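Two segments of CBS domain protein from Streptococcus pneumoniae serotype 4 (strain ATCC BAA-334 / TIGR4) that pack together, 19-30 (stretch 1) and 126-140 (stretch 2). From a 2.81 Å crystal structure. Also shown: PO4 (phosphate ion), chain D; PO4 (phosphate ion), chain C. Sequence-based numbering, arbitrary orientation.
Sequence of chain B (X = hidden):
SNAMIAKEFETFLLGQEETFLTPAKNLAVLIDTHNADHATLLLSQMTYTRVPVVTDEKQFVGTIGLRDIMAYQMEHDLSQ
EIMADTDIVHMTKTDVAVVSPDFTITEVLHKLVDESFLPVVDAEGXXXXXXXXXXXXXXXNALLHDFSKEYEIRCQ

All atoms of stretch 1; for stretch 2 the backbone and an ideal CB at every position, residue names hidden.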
# COMPACT_ATOMS: atom_id res chain seq x y z
N THR B 19 1.49 -0.23 -17.71
CA THR B 19 2.26 -0.15 -16.47
C THR B 19 1.37 -0.18 -15.24
O THR B 19 1.55 -1.03 -14.36
CB THR B 19 3.13 1.11 -16.46
OG1 THR B 19 4.11 1.03 -17.50
CG2 THR B 19 3.83 1.27 -15.12
N PHE B 20 0.39 0.74 -15.15
CA PHE B 20 -0.48 0.77 -13.99
C PHE B 20 -1.59 -0.27 -14.06
O PHE B 20 -2.15 -0.63 -13.01
CB PHE B 20 -1.07 2.17 -13.79
CG PHE B 20 -1.81 2.70 -14.99
CD1 PHE B 20 -3.11 2.29 -15.27
CD2 PHE B 20 -1.23 3.66 -15.81
CE1 PHE B 20 -3.79 2.79 -16.36
CE2 PHE B 20 -1.91 4.16 -16.90
CZ PHE B 20 -3.19 3.73 -17.18
N LEU B 21 -1.93 -0.76 -15.25
CA LEU B 21 -2.97 -1.77 -15.42
C LEU B 21 -2.30 -3.13 -15.59
O LEU B 21 -1.68 -3.40 -16.62
CB LEU B 21 -3.85 -1.44 -16.63
CG LEU B 21 -4.97 -2.44 -16.91
CD1 LEU B 21 -5.92 -2.54 -15.73
CD2 LEU B 21 -5.73 -2.05 -18.17
N THR B 22 -2.42 -3.97 -14.57
CA THR B 22 -1.88 -5.32 -14.62
C THR B 22 -3.01 -6.29 -14.89
O THR B 22 -4.01 -6.29 -14.15
CB THR B 22 -1.19 -5.67 -13.30
OG1 THR B 22 -0.21 -4.67 -13.00
CG2 THR B 22 -0.51 -7.02 -13.41
N PRO B 23 -2.93 -7.12 -15.93
CA PRO B 23 -4.04 -8.03 -16.24
C PRO B 23 -4.12 -9.17 -15.23
O PRO B 23 -3.15 -9.50 -14.54
CB PRO B 23 -3.70 -8.55 -17.64
CG PRO B 23 -2.21 -8.49 -17.69
CD PRO B 23 -1.82 -7.26 -16.89
N ALA B 24 -5.31 -9.76 -15.15
CA ALA B 24 -5.53 -10.88 -14.23
C ALA B 24 -4.62 -12.06 -14.55
O ALA B 24 -4.32 -12.87 -13.67
CB ALA B 24 -6.99 -11.31 -14.25
N LYS B 25 -4.19 -12.17 -15.81
CA LYS B 25 -3.30 -13.25 -16.21
C LYS B 25 -1.96 -13.20 -15.49
O LYS B 25 -1.30 -14.24 -15.35
CB LYS B 25 -3.08 -13.20 -17.72
CG LYS B 25 -4.25 -12.59 -18.49
CD LYS B 25 -3.90 -12.39 -19.96
CE LYS B 25 -4.99 -11.62 -20.70
NZ LYS B 25 -4.66 -11.42 -22.14
N ASN B 26 -1.54 -12.03 -15.02
CA ASN B 26 -0.27 -11.85 -14.33
C ASN B 26 -0.46 -11.59 -12.84
O ASN B 26 0.38 -10.95 -12.20
CB ASN B 26 0.53 -10.71 -14.96
CG ASN B 26 0.92 -11.00 -16.39
OD1 ASN B 26 0.58 -10.24 -17.30
ND2 ASN B 26 1.65 -12.09 -16.60
N LEU B 27 -1.55 -12.09 -12.26
CA LEU B 27 -1.87 -11.88 -10.86
C LEU B 27 -2.13 -13.21 -10.17
O LEU B 27 -2.56 -14.18 -10.80
CB LEU B 27 -3.10 -10.98 -10.69
CG LEU B 27 -2.96 -9.50 -11.01
CD1 LEU B 27 -4.33 -8.89 -11.18
CD2 LEU B 27 -2.19 -8.79 -9.91
N ALA B 28 -1.88 -13.24 -8.87
CA ALA B 28 -2.28 -14.36 -8.03
C ALA B 28 -3.62 -14.02 -7.40
O ALA B 28 -3.74 -13.03 -6.67
CB ALA B 28 -1.23 -14.65 -6.96
N VAL B 29 -4.64 -14.82 -7.69
CA VAL B 29 -5.97 -14.63 -7.13
C VAL B 29 -6.31 -15.83 -6.25
O VAL B 29 -5.62 -16.85 -6.26
CB VAL B 29 -7.05 -14.43 -8.22
CG1 VAL B 29 -6.62 -13.35 -9.20
CG2 VAL B 29 -7.34 -15.73 -8.93
N LEU B 30 -7.38 -15.69 -5.48
CA LEU B 30 -7.83 -16.73 -4.56
C LEU B 30 -9.29 -17.05 -4.83
O LEU B 30 -10.11 -16.15 -5.04
CB LEU B 30 -7.65 -16.30 -3.10
CG LEU B 30 -6.22 -16.17 -2.57
CD1 LEU B 30 -6.22 -15.62 -1.15
CD2 LEU B 30 -5.50 -17.51 -2.63
N UNK B 126 -16.68 -10.59 -14.58
CA UNK B 126 -15.42 -11.33 -14.59
C UNK B 126 -14.28 -10.38 -14.22
O UNK B 126 -14.24 -9.23 -14.67
CB UNK B 126 -15.17 -11.97 -15.96
N UNK B 127 -13.37 -10.87 -13.39
CA UNK B 127 -12.22 -10.09 -12.97
C UNK B 127 -11.15 -10.09 -14.06
O UNK B 127 -10.75 -11.16 -14.54
CB UNK B 127 -11.65 -10.64 -11.66
N UNK B 128 -10.68 -8.90 -14.43
CA UNK B 128 -9.74 -8.74 -15.53
C UNK B 128 -8.39 -8.17 -15.12
O UNK B 128 -7.38 -8.50 -15.76
CB UNK B 128 -10.36 -7.84 -16.60
N UNK B 129 -8.33 -7.33 -14.10
CA UNK B 129 -7.06 -6.76 -13.69
C UNK B 129 -7.25 -5.77 -12.56
O UNK B 129 -8.37 -5.51 -12.10
CB UNK B 129 -6.37 -6.08 -14.88
N UNK B 130 -6.12 -5.20 -12.12
CA UNK B 130 -6.10 -4.26 -11.00
C UNK B 130 -5.22 -3.07 -11.34
O UNK B 130 -4.30 -3.16 -12.17
CB UNK B 130 -5.61 -4.94 -9.72
N UNK B 131 -5.49 -1.95 -10.68
CA UNK B 131 -4.66 -0.75 -10.74
C UNK B 131 -4.40 -0.31 -9.31
O UNK B 131 -5.34 -0.10 -8.54
CB UNK B 131 -5.32 0.36 -11.55
N UNK B 132 -3.13 -0.16 -8.95
CA UNK B 132 -2.74 0.19 -7.59
C UNK B 132 -2.04 1.54 -7.57
O UNK B 132 -1.56 2.03 -8.60
CB UNK B 132 -1.83 -0.89 -6.99
N UNK B 133 -1.98 2.14 -6.38
CA UNK B 133 -1.20 3.36 -6.21
C UNK B 133 0.27 3.11 -6.54
O UNK B 133 0.93 3.96 -7.15
CB UNK B 133 -1.34 3.89 -4.78
N UNK B 134 0.78 1.95 -6.14
CA UNK B 134 2.15 1.57 -6.48
C UNK B 134 2.35 1.53 -7.99
O UNK B 134 3.38 1.99 -8.50
CB UNK B 134 2.49 0.21 -5.87
N UNK B 135 1.36 1.01 -8.72
CA UNK B 135 1.50 0.87 -10.16
C UNK B 135 1.43 2.22 -10.87
O UNK B 135 2.11 2.43 -11.88
CB UNK B 135 0.42 -0.06 -10.70
N UNK B 136 0.62 3.14 -10.35
CA UNK B 136 0.54 4.47 -10.94
C UNK B 136 1.81 5.25 -10.66
O UNK B 136 2.31 5.99 -11.53
CB UNK B 136 -0.68 5.23 -10.41
N UNK B 137 2.38 5.10 -9.46
CA UNK B 137 3.65 5.74 -9.17
C UNK B 137 4.75 5.24 -10.09
O UNK B 137 5.66 6.01 -10.44
CB UNK B 137 4.04 5.50 -7.71
N UNK B 138 4.69 3.97 -10.50
CA UNK B 138 5.63 3.49 -11.51
C UNK B 138 5.44 4.22 -12.83
O UNK B 138 6.41 4.48 -13.55
CB UNK B 138 5.47 1.98 -11.72
N UNK B 139 4.19 4.57 -13.16
CA UNK B 139 3.92 5.26 -14.41
C UNK B 139 4.51 6.67 -14.40
O UNK B 139 5.18 7.08 -15.35
CB UNK B 139 2.41 5.32 -14.67
N UNK B 140 4.27 7.42 -13.32
CA UNK B 140 4.82 8.77 -13.23
C UNK B 140 6.31 8.77 -12.96
O UNK B 140 6.96 9.81 -13.13
CB UNK B 140 4.10 9.56 -12.13
P PO4 D . -5.89 4.31 2.96
O1 PO4 D . -5.52 3.16 2.05
O2 PO4 D . -6.63 3.78 4.16
O3 PO4 D . -6.78 5.28 2.21
O4 PO4 D . -4.64 5.02 3.41
P PO4 C . 4.54 -2.16 -1.79
O1 PO4 C . 3.13 -2.67 -1.90
O2 PO4 C . 5.44 -2.98 -2.68
O3 PO4 C . 4.59 -0.72 -2.23
O4 PO4 C . 5.02 -2.27 -0.36

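Position 126 has nothing of stretch 1 within 5.5 Å of its ideal CB, so the contact sets no rule there; it is Ile126, which stays out of reach.

At 127 the CB points toward stretch 1, yet the nearest atom, Ala24 CB, lies 5.4 Å away. That gap, lined by Ala24, Leu27 and Val29, asks for a long apolar or aromatic side chain. Phe127 fills it: CE2 reaches Ala24 CB at 3.5 Å and CZ reaches Leu27 CD1 at 3.6 Å, the leucine methyl lying at the ring edge.

Position 128 points away, so many side chains would do, and what counts is its carbonyl. The residue is Gln128, poorly ordered; its O accepts a very short hydrogen bond from Ala24 N, 2.5 Å.

At 129 the backbone is nearly fully extended (phi 177°, psi 180°), and an ideal CB would sit 2.5 Å from Thr22 O, a clash. Glycine is the clear reading, and Gly129 lets the strands close to 4.2 Å between its CA and Pro23 CA.

Position 130 pairs with Thr22 in antiparallel register, and its CB lies 4.4 Å from Leu27 CD1. Valine, isoleucine or leucine would suit. Ile130 sets CG1 3.5 Å from Leu27 CD1, while its backbone bonds Thr22 twice: Thr22 N to Ile130 O at 3.2 Å, Ile130 N to Thr22 O at 3.1 Å.

Position 131 turns to the other face, where Leu21 and the Phe20 ring offer apolar surface; a branched aliphatic fits. Ile131 places CG1 3.7 Å from Leu21 CD1 and CD1 3.9 Å from Phe20 CD1, at the ring edge.

Position 132 points sideways just before a helix, favoring Ser, Thr, Asp or Asn. Thr132 sits at the N-cap position, and its OG1 donates to the side chain at position 135.

Positions 133 and 134 are beyond stretch 1 and open to polar chains; Arg133 and Lys134 each hydrogen-bond a phosphate ion.

At 135 the CB is 3.5 Å from Phe20 O, leaving room for little: Gly, Ala or Ser. Ser135 turns its OG back to Thr132 O, a 2.5 Å hydrogen bond, and Thr132 OG1 donates to Ser135 OG at 2.9 Å.

Position 136 points sideways, its ideal CB 4.6 Å from Phe20 CB, suiting an aliphatic; Ile136 brings CG1 to 3.7 Å from Phe20 CB.

Position 137 faces away; stretch 1 sets no limit, so many helix-compatible residues would fit. It is Leu137.

At 138, near Thr19 CG2, an aliphatic stem suffices. Lys138 CB packs 3.9 Å from Thr19 CG2 and the end of the chain leads away.

Position 139 meets Thr19 and the Phe20 ring edge, favoring something small; Ala139 CB lies 4.2 Å from Phe20 CD2.

Position 140, out of reach, is equally unconstrained by stretch 1; it is Val140.

Stretch 2, residues 126-140: IFQGIITRKSILKAV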
# COMPACT_ATOMS: atom_id res chain seq x y z
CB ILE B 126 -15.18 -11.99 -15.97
CG1 ILE B 126 -15.72 -13.42 -15.98
CG2 ILE B 126 -13.71 -11.98 -16.34
CD1 ILE B 126 -17.22 -13.53 -15.81
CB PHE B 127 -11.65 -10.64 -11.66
CG PHE B 127 -10.34 -10.04 -11.26
CD1 PHE B 127 -10.28 -8.76 -10.74
CD2 PHE B 127 -9.17 -10.76 -11.40
CE1 PHE B 127 -9.07 -8.21 -10.38
CE2 PHE B 127 -7.96 -10.22 -11.04
CZ PHE B 127 -7.91 -8.94 -10.53
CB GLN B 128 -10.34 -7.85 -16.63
CG GLN B 128 -11.52 -8.46 -17.37
CD GLN B 128 -11.12 -9.61 -18.28
OE1 GLN B 128 -10.90 -10.73 -17.82
NE2 GLN B 128 -11.02 -9.33 -19.57
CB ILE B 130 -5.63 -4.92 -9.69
CG1 ILE B 130 -4.29 -5.63 -9.88
CG2 ILE B 130 -6.68 -5.88 -9.16
CD1 ILE B 130 -3.08 -4.83 -9.46
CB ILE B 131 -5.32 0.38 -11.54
CG1 ILE B 131 -5.67 -0.09 -12.95
CG2 ILE B 131 -4.41 1.60 -11.60
CD1 ILE B 131 -6.44 0.93 -13.76
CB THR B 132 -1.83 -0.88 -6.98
OG1 THR B 132 -0.64 -1.00 -7.77
CG2 THR B 132 -2.54 -2.22 -6.94
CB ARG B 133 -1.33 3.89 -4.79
CG ARG B 133 -2.74 4.21 -4.34
CD ARG B 133 -2.70 5.16 -3.15
NE ARG B 133 -4.00 5.34 -2.51
CZ ARG B 133 -4.25 5.04 -1.24
NH1 ARG B 133 -3.32 4.54 -0.45
NH2 ARG B 133 -5.47 5.25 -0.76
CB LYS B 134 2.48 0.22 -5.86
CG LYS B 134 3.82 -0.37 -6.28
CD LYS B 134 3.89 -1.85 -5.91
CE LYS B 134 5.22 -2.46 -6.30
NZ LYS B 134 6.35 -1.90 -5.50
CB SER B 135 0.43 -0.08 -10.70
OG SER B 135 -0.87 0.37 -10.37
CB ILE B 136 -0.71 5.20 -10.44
CG1 ILE B 136 -1.92 4.84 -11.31
CG2 ILE B 136 -0.50 6.71 -10.41
CD1 ILE B 136 -3.11 5.74 -11.12
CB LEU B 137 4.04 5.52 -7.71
CG LEU B 137 3.56 6.61 -6.76
CD1 LEU B 137 4.24 6.47 -5.42
CD2 LEU B 137 3.83 7.98 -7.34
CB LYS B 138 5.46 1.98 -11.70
CG LYS B 138 6.16 1.13 -10.66
CD LYS B 138 6.24 -0.32 -11.10
CE LYS B 138 7.04 -1.16 -10.11
NZ LYS B 138 7.20 -2.56 -10.57
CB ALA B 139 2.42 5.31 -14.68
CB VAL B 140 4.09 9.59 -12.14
CG1 VAL B 140 2.59 9.56 -12.37
CG2 VAL B 140 4.44 9.06 -10.76
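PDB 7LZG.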